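Local coordinates for protein LbaCas13a H328A (C2c2) (Lachnospiraceae bacterium NK4A179, PDB 5WLH) that binds precursor crRNA and, as a Cas13a-family CRISPR enzyme, probably uses the guide to target and cleave RNA, with a preference for adenine sites, at residues 525-529 / 599-603; 621-625 / 904-908; 1052-1058 / 1362-1366; 1181-1186 / 1198-1203. All coordinates share one frame; numbering follows the deposited sequence.

Contact 1: residues 525-529 / 599-603; sequences SDFLL and IYSMR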
loop_
_atom_site.group_PDB
_atom_site.type_symbol
_atom_site.label_atom_id
_atom_site.label_comp_id
_atom_site.label_asym_id
_atom_site.label_seq_id
_atom_site.Cartn_x
_atom_site.Cartn_y
_atom_site.Cartn_z
ATOM N N SER A 525 -23.319 -16.201 -6.636
ATOM C CA SER A 525 -22.640 -15.673 -5.458
ATOM C C SER A 525 -22.366 -14.178 -5.540
ATOM O O SER A 525 -21.855 -13.607 -4.574
ATOM C CB SER A 525 -21.319 -16.421 -5.233
ATOM O OG SER A 525 -20.611 -16.562 -6.451
ATOM N N ASP A 526 -22.678 -13.531 -6.655
ATOM C CA ASP A 526 -22.429 -12.102 -6.813
ATOM C C ASP A 526 -23.773 -11.388 -6.722
ATOM O O ASP A 526 -24.549 -11.378 -7.681
ATOM C CB ASP A 526 -21.698 -11.817 -8.121
ATOM C CG ASP A 526 -21.214 -10.366 -8.223
ATOM O OD1 ASP A 526 -21.613 -9.534 -7.380
ATOM O OD2 ASP A 526 -20.438 -10.074 -9.152
ATOM N N PHE A 527 -24.032 -10.782 -5.557
ATOM C CA PHE A 527 -25.254 -10.011 -5.347
ATOM C C PHE A 527 -25.516 -9.019 -6.472
ATOM O O PHE A 527 -26.658 -8.872 -6.934
ATOM C CB PHE A 527 -25.157 -9.266 -4.014
ATOM C CG PHE A 527 -26.275 -8.299 -3.785
ATOM C CD1 PHE A 527 -27.583 -8.749 -3.718
ATOM C CD2 PHE A 527 -26.024 -6.948 -3.634
ATOM C CE1 PHE A 527 -28.616 -7.876 -3.505
ATOM C CE2 PHE A 527 -27.065 -6.058 -3.418
ATOM C CZ PHE A 527 -28.366 -6.525 -3.358
ATOM N N LEU A 528 -24.475 -8.308 -6.914
ATOM C CA LEU A 528 -24.661 -7.256 -7.906
ATOM C C LEU A 528 -25.098 -7.785 -9.264
ATOM O O LEU A 528 -25.595 -7.013 -10.081
ATOM C CB LEU A 528 -23.375 -6.461 -8.087
ATOM C CG LEU A 528 -22.967 -5.686 -6.843
ATOM C CD1 LEU A 528 -21.738 -4.786 -7.157
ATOM C CD2 LEU A 528 -24.134 -4.867 -6.317
ATOM N N LEU A 529 -24.914 -9.062 -9.531
ATOM C CA LEU A 529 -25.303 -9.603 -10.822
ATOM C C LEU A 529 -26.679 -10.251 -10.801
ATOM O O LEU A 529 -27.124 -10.755 -11.840
ATOM C CB LEU A 529 -24.247 -10.597 -11.312
ATOM C CG LEU A 529 -22.900 -9.908 -11.584
ATOM C CD1 LEU A 529 -21.950 -10.865 -12.246
ATOM C CD2 LEU A 529 -23.094 -8.613 -12.423
ATOM N N ILE A 599 -25.035 0.628 -6.863
ATOM C CA ILE A 599 -23.727 0.130 -6.446
ATOM C C ILE A 599 -23.015 -0.490 -7.633
ATOM O O ILE A 599 -21.835 -0.219 -7.879
ATOM C CB ILE A 599 -23.871 -0.874 -5.290
ATOM C CG1 ILE A 599 -24.426 -0.180 -4.051
ATOM C CG2 ILE A 599 -22.511 -1.564 -4.949
ATOM C CD1 ILE A 599 -24.890 -1.165 -2.982
ATOM N N TYR A 600 -23.736 -1.331 -8.388
ATOM C CA TYR A 600 -23.150 -1.977 -9.552
ATOM C C TYR A 600 -22.603 -0.949 -10.534
ATOM O O TYR A 600 -21.566 -1.175 -11.157
ATOM C CB TYR A 600 -24.180 -2.872 -10.247
ATOM C CG TYR A 600 -23.621 -3.468 -11.506
ATOM C CD1 TYR A 600 -22.710 -4.512 -11.448
ATOM C CD2 TYR A 600 -23.962 -2.949 -12.753
ATOM C CE1 TYR A 600 -22.161 -5.040 -12.594
ATOM C CE2 TYR A 600 -23.434 -3.472 -13.905
ATOM C CZ TYR A 600 -22.532 -4.510 -13.822
ATOM O OH TYR A 600 -22.002 -5.007 -14.969
ATOM N N SER A 601 -23.291 0.185 -10.690
ATOM C CA SER A 601 -22.858 1.168 -11.670
ATOM C C SER A 601 -21.504 1.760 -11.319
ATOM O O SER A 601 -20.842 2.313 -12.196
ATOM C CB SER A 601 -23.891 2.284 -11.824
ATOM O OG SER A 601 -23.930 3.132 -10.701
ATOM N N MET A 602 -21.073 1.628 -10.068
ATOM C CA MET A 602 -19.751 2.088 -9.687
ATOM C C MET A 602 -18.685 1.018 -9.878
ATOM O O MET A 602 -17.493 1.338 -9.842
ATOM C CB MET A 602 -19.753 2.557 -8.224
ATOM C CG MET A 602 -18.710 3.628 -7.948
ATOM S SD MET A 602 -18.983 4.448 -6.373
ATOM C CE MET A 602 -18.200 6.012 -6.733
ATOM N N ARG A 603 -19.074 -0.234 -10.066
ATOM C CA ARG A 603 -18.068 -1.272 -10.269
ATOM C C ARG A 603 -17.487 -1.154 -11.665
ATOM O O ARG A 603 -18.226 -1.025 -12.648
ATOM C CB ARG A 603 -18.658 -2.664 -10.056
ATOM C CG ARG A 603 -17.571 -3.725 -9.865
ATOM C CD ARG A 603 -18.119 -4.903 -9.083
ATOM N NE ARG A 603 -18.825 -5.783 -9.993
ATOM C CZ ARG A 603 -19.448 -6.902 -9.625
ATOM N NH1 ARG A 603 -20.059 -7.641 -10.533
ATOM N NH2 ARG A 603 -19.455 -7.280 -8.360
#
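The guanidinium of Arg603 has Leu528 CD1 over one face, 3.6 Å from NH2, while Asp526 meets it at an edge, with the carboxylate carbon in the guanidinium plane. The Tyr600 ring has Arg603 NH1 at its edge, whereas Leu528 CB and Leu529 CD2 reach the ring obliquely. Arg603 follows directly on helix 588-602 and opens an RxxxxH sequence, the hallmark of HEPN ribonuclease domains, so its setting probably belongs to the RNA-cutting site; Asp526 also touches His1251, which closes a second such sequence. The salt bridge is uneven. Arg603 NH1 gives Asp526 OD2 a bond of 2.8 Å on the syn side, 22° out of the carboxylate plane. Arg603 NH2 adds weak bonds to Asp526 OD2 at 3.1 Å and to OD1 at 3.3 Å, a spread in keeping with planes turned 47° apart. With CG anti to the backbone N (chi1 -171°), Asp526 can also take the Leu528 N-H on OD1, from above the carboxylate plane, making an Asx turn. Were Asp526 replaced by alanine, the Arg603 guanidinium would probably lose its carboxylate mate and Leu528 N its acceptor. The Leu528 and Ile599 side chains cross at about a right angle, with CD2 of Leu528 3.9 Å from CG2 of Ile599, and Leu529 CD2 lies 3.7 Å from Tyr600 CE1.

Contact 2: residues 621-625 / 904-908; sequences KELIS and QKWYI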
loop_
_atom_site.group_PDB
_atom_site.type_symbol
_atom_site.label_atom_id
_atom_site.label_comp_id
_atom_site.label_asym_id
_atom_site.label_seq_id
_atom_site.Cartn_x
_atom_site.Cartn_y
_atom_site.Cartn_z
ATOM N N LYS A 621 -33.622 7.697 -10.116
ATOM C CA LYS A 621 -32.801 8.785 -9.595
ATOM C C LYS A 621 -33.603 9.691 -8.685
ATOM O O LYS A 621 -33.058 10.250 -7.730
ATOM C CB LYS A 621 -32.202 9.611 -10.737
ATOM C CG LYS A 621 -31.361 8.818 -11.727
ATOM C CD LYS A 621 -30.842 9.748 -12.824
ATOM C CE LYS A 621 -31.879 10.816 -13.182
ATOM N NZ LYS A 621 -31.999 11.013 -14.652
ATOM N N GLU A 622 -34.898 9.854 -8.961
ATOM C CA GLU A 622 -35.714 10.689 -8.092
ATOM C C GLU A 622 -35.817 10.082 -6.701
ATOM O O GLU A 622 -35.777 10.799 -5.699
ATOM C CB GLU A 622 -37.103 10.888 -8.707
ATOM C CG GLU A 622 -37.083 11.757 -9.966
ATOM C CD GLU A 622 -36.564 11.024 -11.200
ATOM O OE1 GLU A 622 -36.817 9.806 -11.339
ATOM O OE2 GLU A 622 -35.897 11.670 -12.034
ATOM N N LEU A 623 -35.944 8.756 -6.623
ATOM C CA LEU A 623 -36.019 8.104 -5.320
ATOM C C LEU A 623 -34.722 8.296 -4.537
ATOM O O LEU A 623 -34.738 8.767 -3.395
ATOM C CB LEU A 623 -36.337 6.622 -5.501
ATOM C CG LEU A 623 -36.186 5.713 -4.274
ATOM C CD1 LEU A 623 -37.061 6.157 -3.101
ATOM C CD2 LEU A 623 -36.465 4.270 -4.669
ATOM N N ILE A 624 -33.585 7.956 -5.151
ATOM C CA ILE A 624 -32.299 8.076 -4.465
ATOM C C ILE A 624 -32.046 9.521 -4.051
ATOM O O ILE A 624 -31.616 9.797 -2.925
ATOM C CB ILE A 624 -31.162 7.532 -5.356
ATOM C CG1 ILE A 624 -31.456 6.098 -5.799
ATOM C CG2 ILE A 624 -29.818 7.598 -4.610
ATOM C CD1 ILE A 624 -31.574 5.102 -4.650
ATOM N N SER A 625 -32.326 10.468 -4.951
ATOM C CA SER A 625 -32.141 11.880 -4.641
ATOM C C SER A 625 -33.031 12.321 -3.489
ATOM O O SER A 625 -32.604 13.098 -2.627
ATOM C CB SER A 625 -32.426 12.726 -5.885
ATOM O OG SER A 625 -32.582 14.087 -5.526
ATOM N N GLN A 904 -25.003 10.382 -6.738
ATOM C CA GLN A 904 -25.837 9.344 -6.138
ATOM C C GLN A 904 -25.060 8.047 -5.907
ATOM O O GLN A 904 -25.284 7.350 -4.908
ATOM C CB GLN A 904 -27.072 9.115 -7.004
ATOM C CG GLN A 904 -27.983 10.361 -6.995
ATOM C CD GLN A 904 -29.244 10.171 -7.835
ATOM O OE1 GLN A 904 -29.550 9.066 -8.274
ATOM N NE2 GLN A 904 -29.945 11.262 -8.095
ATOM N N LYS A 905 -24.149 7.701 -6.814
ATOM C CA LYS A 905 -23.322 6.518 -6.602
ATOM C C LYS A 905 -22.439 6.667 -5.369
ATOM O O LYS A 905 -22.343 5.746 -4.549
ATOM C CB LYS A 905 -22.437 6.249 -7.817
ATOM C CG LYS A 905 -23.147 5.909 -9.104
ATOM C CD LYS A 905 -22.045 5.646 -10.134
ATOM C CE LYS A 905 -22.513 5.882 -11.532
ATOM N NZ LYS A 905 -21.350 5.796 -12.448
ATOM N N TRP A 906 -21.726 7.793 -5.258
ATOM C CA TRP A 906 -20.881 7.997 -4.080
ATOM C C TRP A 906 -21.711 7.921 -2.812
ATOM O O TRP A 906 -21.271 7.380 -1.792
ATOM C CB TRP A 906 -20.177 9.350 -4.144
ATOM C CG TRP A 906 -19.089 9.388 -5.128
ATOM C CD1 TRP A 906 -19.143 9.913 -6.386
ATOM C CD2 TRP A 906 -17.765 8.871 -4.962
ATOM N NE1 TRP A 906 -17.929 9.760 -7.014
ATOM C CE2 TRP A 906 -17.064 9.127 -6.159
ATOM C CE3 TRP A 906 -17.104 8.220 -3.917
ATOM C CZ2 TRP A 906 -15.738 8.746 -6.345
ATOM C CZ3 TRP A 906 -15.782 7.852 -4.099
ATOM C CH2 TRP A 906 -15.114 8.117 -5.302
ATOM N N TYR A 907 -22.914 8.482 -2.862
ATOM C CA TYR A 907 -23.827 8.420 -1.737
ATOM C C TYR A 907 -24.136 6.987 -1.342
ATOM O O TYR A 907 -23.878 6.578 -0.204
ATOM C CB TYR A 907 -25.108 9.166 -2.096
ATOM C CG TYR A 907 -26.206 9.017 -1.080
ATOM C CD1 TYR A 907 -25.949 9.129 0.286
ATOM C CD2 TYR A 907 -27.520 8.806 -1.493
ATOM C CE1 TYR A 907 -26.978 9.000 1.216
ATOM C CE2 TYR A 907 -28.545 8.682 -0.584
ATOM C CZ TYR A 907 -28.279 8.792 0.771
ATOM O OH TYR A 907 -29.315 8.673 1.677
ATOM N N ILE A 908 -24.721 6.213 -2.260
ATOM C CA ILE A 908 -25.174 4.874 -1.891
ATOM C C ILE A 908 -23.993 3.980 -1.523
ATOM O O ILE A 908 -24.062 3.220 -0.555
ATOM C CB ILE A 908 -26.024 4.263 -3.018
ATOM C CG1 ILE A 908 -27.313 5.080 -3.183
ATOM C CG2 ILE A 908 -26.348 2.792 -2.729
ATOM C CD1 ILE A 908 -28.179 5.111 -1.887
#
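Gln904 stretches straight across to helix 621-625, its CG beside the backbone N (chi1 -66°) and the chain extended beyond CG, so that the terminal amide lies against the backbone of Lys621. There Gln904 NE2 approaches Lys621 O at 3.3 Å, but at an N-H...O angle of 121° the bond is weak, and Lys621 O already accepts Ser625 N at 2.9 Å. The amide is fixed mainly from outside: OE1 accepts from Trp619 NE1 and NE2 donates to Val897 O. A leucine in its place would probably leave the Trp619 indole N-H and Val897 O without these partners. Ile624 supplies the apolar part through CG2. This methyl, anti to the backbone N, touches both Gln904 CB at 3.9 Å and Ile908 CG1 at 3.8 Å, and the Ile908 side chain meets that of Ile624 at about a right angle. Tyr907 CD2 skirts the same methyl at 4.1 Å, while the phenol oxygen bonds to Glu631. The segment axes pass 10.9 Å apart at 52°, joining helices 621-632 and 901-911; helix 588-602 packs on both through Leu595 and Val598, and helix 960-974 touches Tyr907.

Contact 3: residues 1052-1058 / 1362-1366; sequences FLEKITD and SIIRL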
loop_
_atom_site.group_PDB
_atom_site.type_symbol
_atom_site.label_atom_id
_atom_site.label_comp_id
_atom_site.label_asym_id
_atom_site.label_seq_id
_atom_site.Cartn_x
_atom_site.Cartn_y
_atom_site.Cartn_z
ATOM N N PHE A 1052 -18.578 -15.685 11.408
ATOM C CA PHE A 1052 -17.140 -15.485 11.559
ATOM C C PHE A 1052 -16.792 -15.043 12.978
ATOM O O PHE A 1052 -15.915 -15.628 13.631
ATOM C CB PHE A 1052 -16.664 -14.457 10.526
ATOM C CG PHE A 1052 -15.328 -13.856 10.837
ATOM C CD1 PHE A 1052 -14.166 -14.567 10.579
ATOM C CD2 PHE A 1052 -15.227 -12.573 11.356
ATOM C CE1 PHE A 1052 -12.924 -14.015 10.846
ATOM C CE2 PHE A 1052 -13.987 -12.025 11.634
ATOM C CZ PHE A 1052 -12.837 -12.751 11.378
ATOM N N LEU A 1053 -17.473 -14.007 13.474
ATOM C CA LEU A 1053 -17.179 -13.505 14.813
ATOM C C LEU A 1053 -17.404 -14.584 15.870
ATOM O O LEU A 1053 -16.596 -14.730 16.790
ATOM C CB LEU A 1053 -18.025 -12.274 15.116
ATOM C CG LEU A 1053 -17.575 -11.026 14.349
ATOM C CD1 LEU A 1053 -18.658 -9.976 14.406
ATOM C CD2 LEU A 1053 -16.271 -10.485 14.932
ATOM N N GLU A 1054 -18.487 -15.361 15.738
ATOM C CA GLU A 1054 -18.721 -16.470 16.666
ATOM C C GLU A 1054 -17.614 -17.514 16.594
ATOM O O GLU A 1054 -17.298 -18.158 17.602
ATOM C CB GLU A 1054 -20.064 -17.142 16.379
ATOM C CG GLU A 1054 -21.273 -16.254 16.571
ATOM C CD GLU A 1054 -22.520 -16.852 15.947
ATOM O OE1 GLU A 1054 -22.393 -17.632 14.986
ATOM O OE2 GLU A 1054 -23.631 -16.550 16.418
ATOM N N LYS A 1055 -17.022 -17.708 15.417
ATOM C CA LYS A 1055 -15.999 -18.733 15.264
ATOM C C LYS A 1055 -14.637 -18.301 15.786
ATOM O O LYS A 1055 -13.802 -19.160 16.078
ATOM C CB LYS A 1055 -15.882 -19.146 13.793
ATOM C CG LYS A 1055 -16.979 -20.115 13.338
ATOM C CD LYS A 1055 -17.118 -20.158 11.825
ATOM C CE LYS A 1055 -18.413 -20.836 11.408
ATOM N NZ LYS A 1055 -18.489 -22.239 11.919
ATOM N N ILE A 1056 -14.375 -17.006 15.914
ATOM C CA ILE A 1056 -13.031 -16.566 16.269
ATOM C C ILE A 1056 -12.950 -15.981 17.664
ATOM O O ILE A 1056 -11.839 -15.663 18.118
ATOM C CB ILE A 1056 -12.471 -15.567 15.232
ATOM C CG1 ILE A 1056 -13.325 -14.307 15.197
ATOM C CG2 ILE A 1056 -12.370 -16.238 13.851
ATOM C CD1 ILE A 1056 -12.518 -13.023 15.252
ATOM N N THR A 1057 -14.072 -15.822 18.359
ATOM C CA THR A 1057 -14.072 -15.281 19.708
ATOM C C THR A 1057 -14.846 -16.209 20.630
ATOM O O THR A 1057 -15.563 -17.114 20.190
ATOM C CB THR A 1057 -14.693 -13.883 19.764
ATOM O OG1 THR A 1057 -16.005 -13.930 19.192
ATOM C CG2 THR A 1057 -13.847 -12.902 18.995
ATOM N N ASP A 1058 -14.680 -15.975 21.925
ATOM C CA ASP A 1058 -15.499 -16.603 22.950
ATOM C C ASP A 1058 -16.516 -15.595 23.460
ATOM O O ASP A 1058 -16.206 -14.410 23.616
ATOM C CB ASP A 1058 -14.642 -17.101 24.116
ATOM C CG ASP A 1058 -13.584 -18.092 23.681
ATOM O OD1 ASP A 1058 -13.880 -18.936 22.809
ATOM O OD2 ASP A 1058 -12.455 -18.024 24.215
ATOM N N SER A 1362 -7.580 -14.551 19.613
ATOM C CA SER A 1362 -8.591 -14.313 18.589
ATOM C C SER A 1362 -7.955 -13.920 17.263
ATOM O O SER A 1362 -8.499 -14.237 16.197
ATOM C CB SER A 1362 -9.571 -13.243 19.056
ATOM O OG SER A 1362 -10.539 -13.814 19.925
ATOM N N ILE A 1363 -6.817 -13.226 17.308
ATOM C CA ILE A 1363 -6.081 -12.926 16.083
ATOM C C ILE A 1363 -5.593 -14.210 15.432
ATOM O O ILE A 1363 -5.699 -14.383 14.218
ATOM C CB ILE A 1363 -4.915 -11.971 16.380
ATOM C CG1 ILE A 1363 -5.434 -10.631 16.932
ATOM C CG2 ILE A 1363 -4.064 -11.777 15.139
ATOM C CD1 ILE A 1363 -6.454 -9.932 16.002
ATOM N N ILE A 1364 -5.045 -15.140 16.225
ATOM C CA ILE A 1364 -4.620 -16.414 15.653
ATOM C C ILE A 1364 -5.810 -17.172 15.073
ATOM O O ILE A 1364 -5.725 -17.743 13.981
ATOM C CB ILE A 1364 -3.865 -17.243 16.712
ATOM C CG1 ILE A 1364 -2.470 -16.659 16.919
ATOM C CG2 ILE A 1364 -3.795 -18.701 16.296
ATOM C CD1 ILE A 1364 -1.794 -17.138 18.243
ATOM N N ARG A 1365 -6.941 -17.179 15.777
ATOM C CA ARG A 1365 -8.113 -17.862 15.241
ATOM C C ARG A 1365 -8.588 -17.193 13.957
ATOM O O ARG A 1365 -9.005 -17.862 13.005
ATOM C CB ARG A 1365 -9.230 -17.862 16.272
ATOM C CG ARG A 1365 -8.899 -18.650 17.540
ATOM C CD ARG A 1365 -10.186 -19.257 18.041
ATOM N NE ARG A 1365 -10.707 -18.558 19.198
ATOM C CZ ARG A 1365 -11.943 -18.697 19.665
ATOM N NH1 ARG A 1365 -12.821 -19.498 19.065
ATOM N NH2 ARG A 1365 -12.302 -18.019 20.743
ATOM N N LEU A 1366 -8.554 -15.869 13.936
ATOM C CA LEU A 1366 -8.894 -15.132 12.728
ATOM C C LEU A 1366 -8.021 -15.567 11.561
ATOM O O LEU A 1366 -8.509 -15.757 10.438
ATOM C CB LEU A 1366 -8.736 -13.639 13.019
ATOM C CG LEU A 1366 -8.784 -12.581 11.930
ATOM C CD1 LEU A 1366 -9.283 -11.285 12.561
ATOM C CD2 LEU A 1366 -7.405 -12.397 11.347
#
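Ser1362 OG donates to Ile1056 O, the carbonyl near the C-terminal end of helix 1050-1056, at 2.9 Å and only 18° from the carbonyl plane. Ile1056 O also sits over one face of the Arg1365 guanidinium, 3.2 Å above its plane and offset toward the rim. Arg1365 NE is 3.3 Å from Ile1056 O, but the angle at NE is too poor for a hydrogen bond to this oxygen; the attraction is probably electrostatic, between a cation and the carbonyl-rich helix end. Arg1365 reaches there by bending at chi2 (-147°) and chi3, and its NH2 bridges to Asp1058 OD1 at 2.8 Å, a weak hydrogen bond within a salt bridge. Leu1053 O is satisfied twice, by Ile1056 N and by Thr1057 OG1 at 2.6 Å, from opposite faces of its plane; Thr1057 donates back just where the chain leaves helical phi/psi. Lys1055 NZ pairs with Tyr1369 OH. The apolar half has Leu1366 CD1 at the edge of the Phe1052 ring, 4.0 Å from CZ. The axes of 1052-1056 and 1362-1366, in helices 1050-1056 and 1357-1368, make 124° between their N-to-C directions. Long helix 1106-1145 touches both, with Tyr1111 against Thr1057 and Ser1362, and Leu1118 against Leu1366.

Contact 4: residues 1181-1186 / 1198-1203; sequences INGLPL and VSDGKE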
loop_
_atom_site.group_PDB
_atom_site.type_symbol
_atom_site.label_atom_id
_atom_site.label_comp_id
_atom_site.label_asym_id
_atom_site.label_seq_id
_atom_site.Cartn_x
_atom_site.Cartn_y
_atom_site.Cartn_z
ATOM N N ILE A 1181 -14.537 -1.933 -18.618
ATOM C CA ILE A 1181 -15.138 -0.629 -18.339
ATOM C C ILE A 1181 -16.651 -0.777 -18.366
ATOM O O ILE A 1181 -17.236 -1.100 -19.410
ATOM C CB ILE A 1181 -14.670 0.446 -19.321
ATOM C CG1 ILE A 1181 -13.176 0.701 -19.148
ATOM C CG2 ILE A 1181 -15.440 1.759 -19.099
ATOM C CD1 ILE A 1181 -12.574 1.471 -20.323
ATOM N N ASN A 1182 -17.271 -0.581 -17.206
ATOM C CA ASN A 1182 -18.721 -0.596 -17.080
ATOM C C ASN A 1182 -19.292 0.528 -17.918
ATOM O O ASN A 1182 -18.952 1.693 -17.704
ATOM C CB ASN A 1182 -19.106 -0.417 -15.610
ATOM C CG ASN A 1182 -20.521 -0.859 -15.296
ATOM O OD1 ASN A 1182 -21.371 -0.995 -16.186
ATOM N ND2 ASN A 1182 -20.783 -1.092 -14.013
ATOM N N GLY A 1183 -20.144 0.181 -18.883
ATOM C CA GLY A 1183 -20.754 1.169 -19.746
ATOM C C GLY A 1183 -20.167 1.241 -21.139
ATOM O O GLY A 1183 -20.695 1.974 -21.975
ATOM N N LEU A 1184 -19.085 0.518 -21.410
ATOM C CA LEU A 1184 -18.480 0.540 -22.729
ATOM C C LEU A 1184 -19.008 -0.645 -23.524
ATOM O O LEU A 1184 -18.742 -1.799 -23.145
ATOM C CB LEU A 1184 -16.954 0.476 -22.612
ATOM C CG LEU A 1184 -16.102 0.823 -23.824
ATOM C CD1 LEU A 1184 -16.510 2.175 -24.451
ATOM C CD2 LEU A 1184 -14.627 0.844 -23.400
ATOM N N PRO A 1185 -19.759 -0.421 -24.601
ATOM C CA PRO A 1185 -20.311 -1.543 -25.382
ATOM C C PRO A 1185 -19.238 -2.440 -25.978
ATOM O O PRO A 1185 -18.157 -1.989 -26.365
ATOM C CB PRO A 1185 -21.088 -0.833 -26.496
ATOM C CG PRO A 1185 -21.484 0.485 -25.898
ATOM C CD PRO A 1185 -20.314 0.877 -25.030
ATOM N N LEU A 1186 -19.588 -3.717 -26.137
ATOM C CA LEU A 1186 -18.736 -4.670 -26.822
ATOM C C LEU A 1186 -19.491 -5.190 -28.045
ATOM O O LEU A 1186 -20.713 -5.385 -27.989
ATOM C CB LEU A 1186 -18.349 -5.811 -25.889
ATOM C CG LEU A 1186 -17.043 -6.531 -26.217
ATOM C CD1 LEU A 1186 -16.305 -6.892 -24.939
ATOM C CD2 LEU A 1186 -17.339 -7.775 -27.046
ATOM N N VAL A 1198 -24.240 -5.329 -30.733
ATOM C CA VAL A 1198 -23.457 -4.523 -29.804
ATOM C C VAL A 1198 -24.219 -4.486 -28.488
ATOM O O VAL A 1198 -25.444 -4.320 -28.479
ATOM C CB VAL A 1198 -23.186 -3.109 -30.354
ATOM C CG1 VAL A 1198 -24.481 -2.388 -30.716
ATOM C CG2 VAL A 1198 -22.356 -2.283 -29.351
ATOM N N SER A 1199 -23.504 -4.701 -27.380
ATOM C CA SER A 1199 -24.134 -4.693 -26.071
ATOM C C SER A 1199 -24.371 -3.258 -25.603
ATOM O O SER A 1199 -23.936 -2.292 -26.232
ATOM C CB SER A 1199 -23.255 -5.419 -25.063
ATOM O OG SER A 1199 -22.047 -4.692 -24.885
ATOM N N ASP A 1200 -25.058 -3.123 -24.474
ATOM C CA ASP A 1200 -25.191 -1.797 -23.885
ATOM C C ASP A 1200 -23.975 -1.427 -23.044
ATOM O O ASP A 1200 -23.891 -0.300 -22.550
ATOM C CB ASP A 1200 -26.497 -1.677 -23.068
ATOM C CG ASP A 1200 -26.547 -2.575 -21.827
ATOM O OD1 ASP A 1200 -25.569 -3.266 -21.495
ATOM O OD2 ASP A 1200 -27.610 -2.596 -21.164
ATOM N N GLY A 1201 -23.029 -2.350 -22.883
ATOM C CA GLY A 1201 -21.811 -2.079 -22.152
ATOM C C GLY A 1201 -21.906 -2.262 -20.661
ATOM O O GLY A 1201 -20.873 -2.203 -19.980
ATOM N N LYS A 1202 -23.103 -2.489 -20.122
ATOM C CA LYS A 1202 -23.298 -2.591 -18.686
ATOM C C LYS A 1202 -23.289 -4.029 -18.193
ATOM O O LYS A 1202 -23.410 -4.265 -16.989
ATOM C CB LYS A 1202 -24.603 -1.898 -18.289
ATOM C CG LYS A 1202 -24.673 -0.451 -18.750
ATOM C CD LYS A 1202 -26.028 0.180 -18.437
ATOM C CE LYS A 1202 -26.009 1.676 -18.748
ATOM N NZ LYS A 1202 -27.309 2.160 -19.297
ATOM N N GLU A 1203 -23.135 -4.995 -19.086
ATOM C CA GLU A 1203 -23.076 -6.379 -18.656
ATOM C C GLU A 1203 -21.801 -6.626 -17.839
ATOM O O GLU A 1203 -20.873 -5.811 -17.820
ATOM C CB GLU A 1203 -23.157 -7.317 -19.864
ATOM C CG GLU A 1203 -21.984 -7.227 -20.834
ATOM C CD GLU A 1203 -22.109 -6.123 -21.881
ATOM O OE1 GLU A 1203 -22.895 -5.154 -21.711
ATOM O OE2 GLU A 1203 -21.394 -6.214 -22.892
#
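Ser1199 OG is gripped by three groups. Leu1186 N donates to it across the contact at 2.9 Å and 173°, nearly straight; Gly1201 N donates at 3.2 Å, closing an ST turn; and the hydroxyl itself donates to Glu1203 OE2 at 2.6 Å, on the syn lone pair. With OG between the backbone N and the carbonyl carbon (chi1 66°), the serine faces all three at once. Glu1203 OE2 also lies close to Glu1211 OE1, a pairing of like charges that would probably favour protonation of one of them. Beside it, Ser1199 N returns a bond to Leu1186 O, so the two residues are joined by bonds in both directions where strands 1187-1189 and 1196-1198, a probable beta hairpin, give way to loops. Further from the strands, a type II turn from Ile1181 to Leu1184 offers Gly1183 N to Gly1201 O at 2.7 Å, the donor well above the carbonyl plane. Both glycines have positive phi. At Gly1201 the backbones come so close that a beta carbon would fall 2.6 Å from Leu1184 C, which excludes a side chain. Asp1200 OD1 takes Lys1202 N in an Asx turn, and Lys1208 NZ bonds to both Gly1201 O and Leu1184 O. Pro1185 CB presses on Val1198 CG2 at 3.4 Å, tighter than usual contact.

In the fold
Contacts 1, 2 and 4 form one cluster, and contact 3 stands apart. Contact 1 is central: its centre is about 15 Å from that of contact 2 and about 14 Å from that of contact 4. Its helix 588-602 packs on helix 901-911 of contact 2, where Ile599 meets Ile908 and Met602 meets Trp906. Toward contact 4, Tyr600 OH bonds to Lys1202 O and Arg603 O to Asn1182 ND2. Contact 3 lies about 29 to 42 Å away, centre to centre. Along the chain contacts 1 and 2 close in turn, and contact 4 is nested inside the loop closed by contact 3. Contacts 1 and 4 thus probably help hold the two HEPN halves together near the cleavage site.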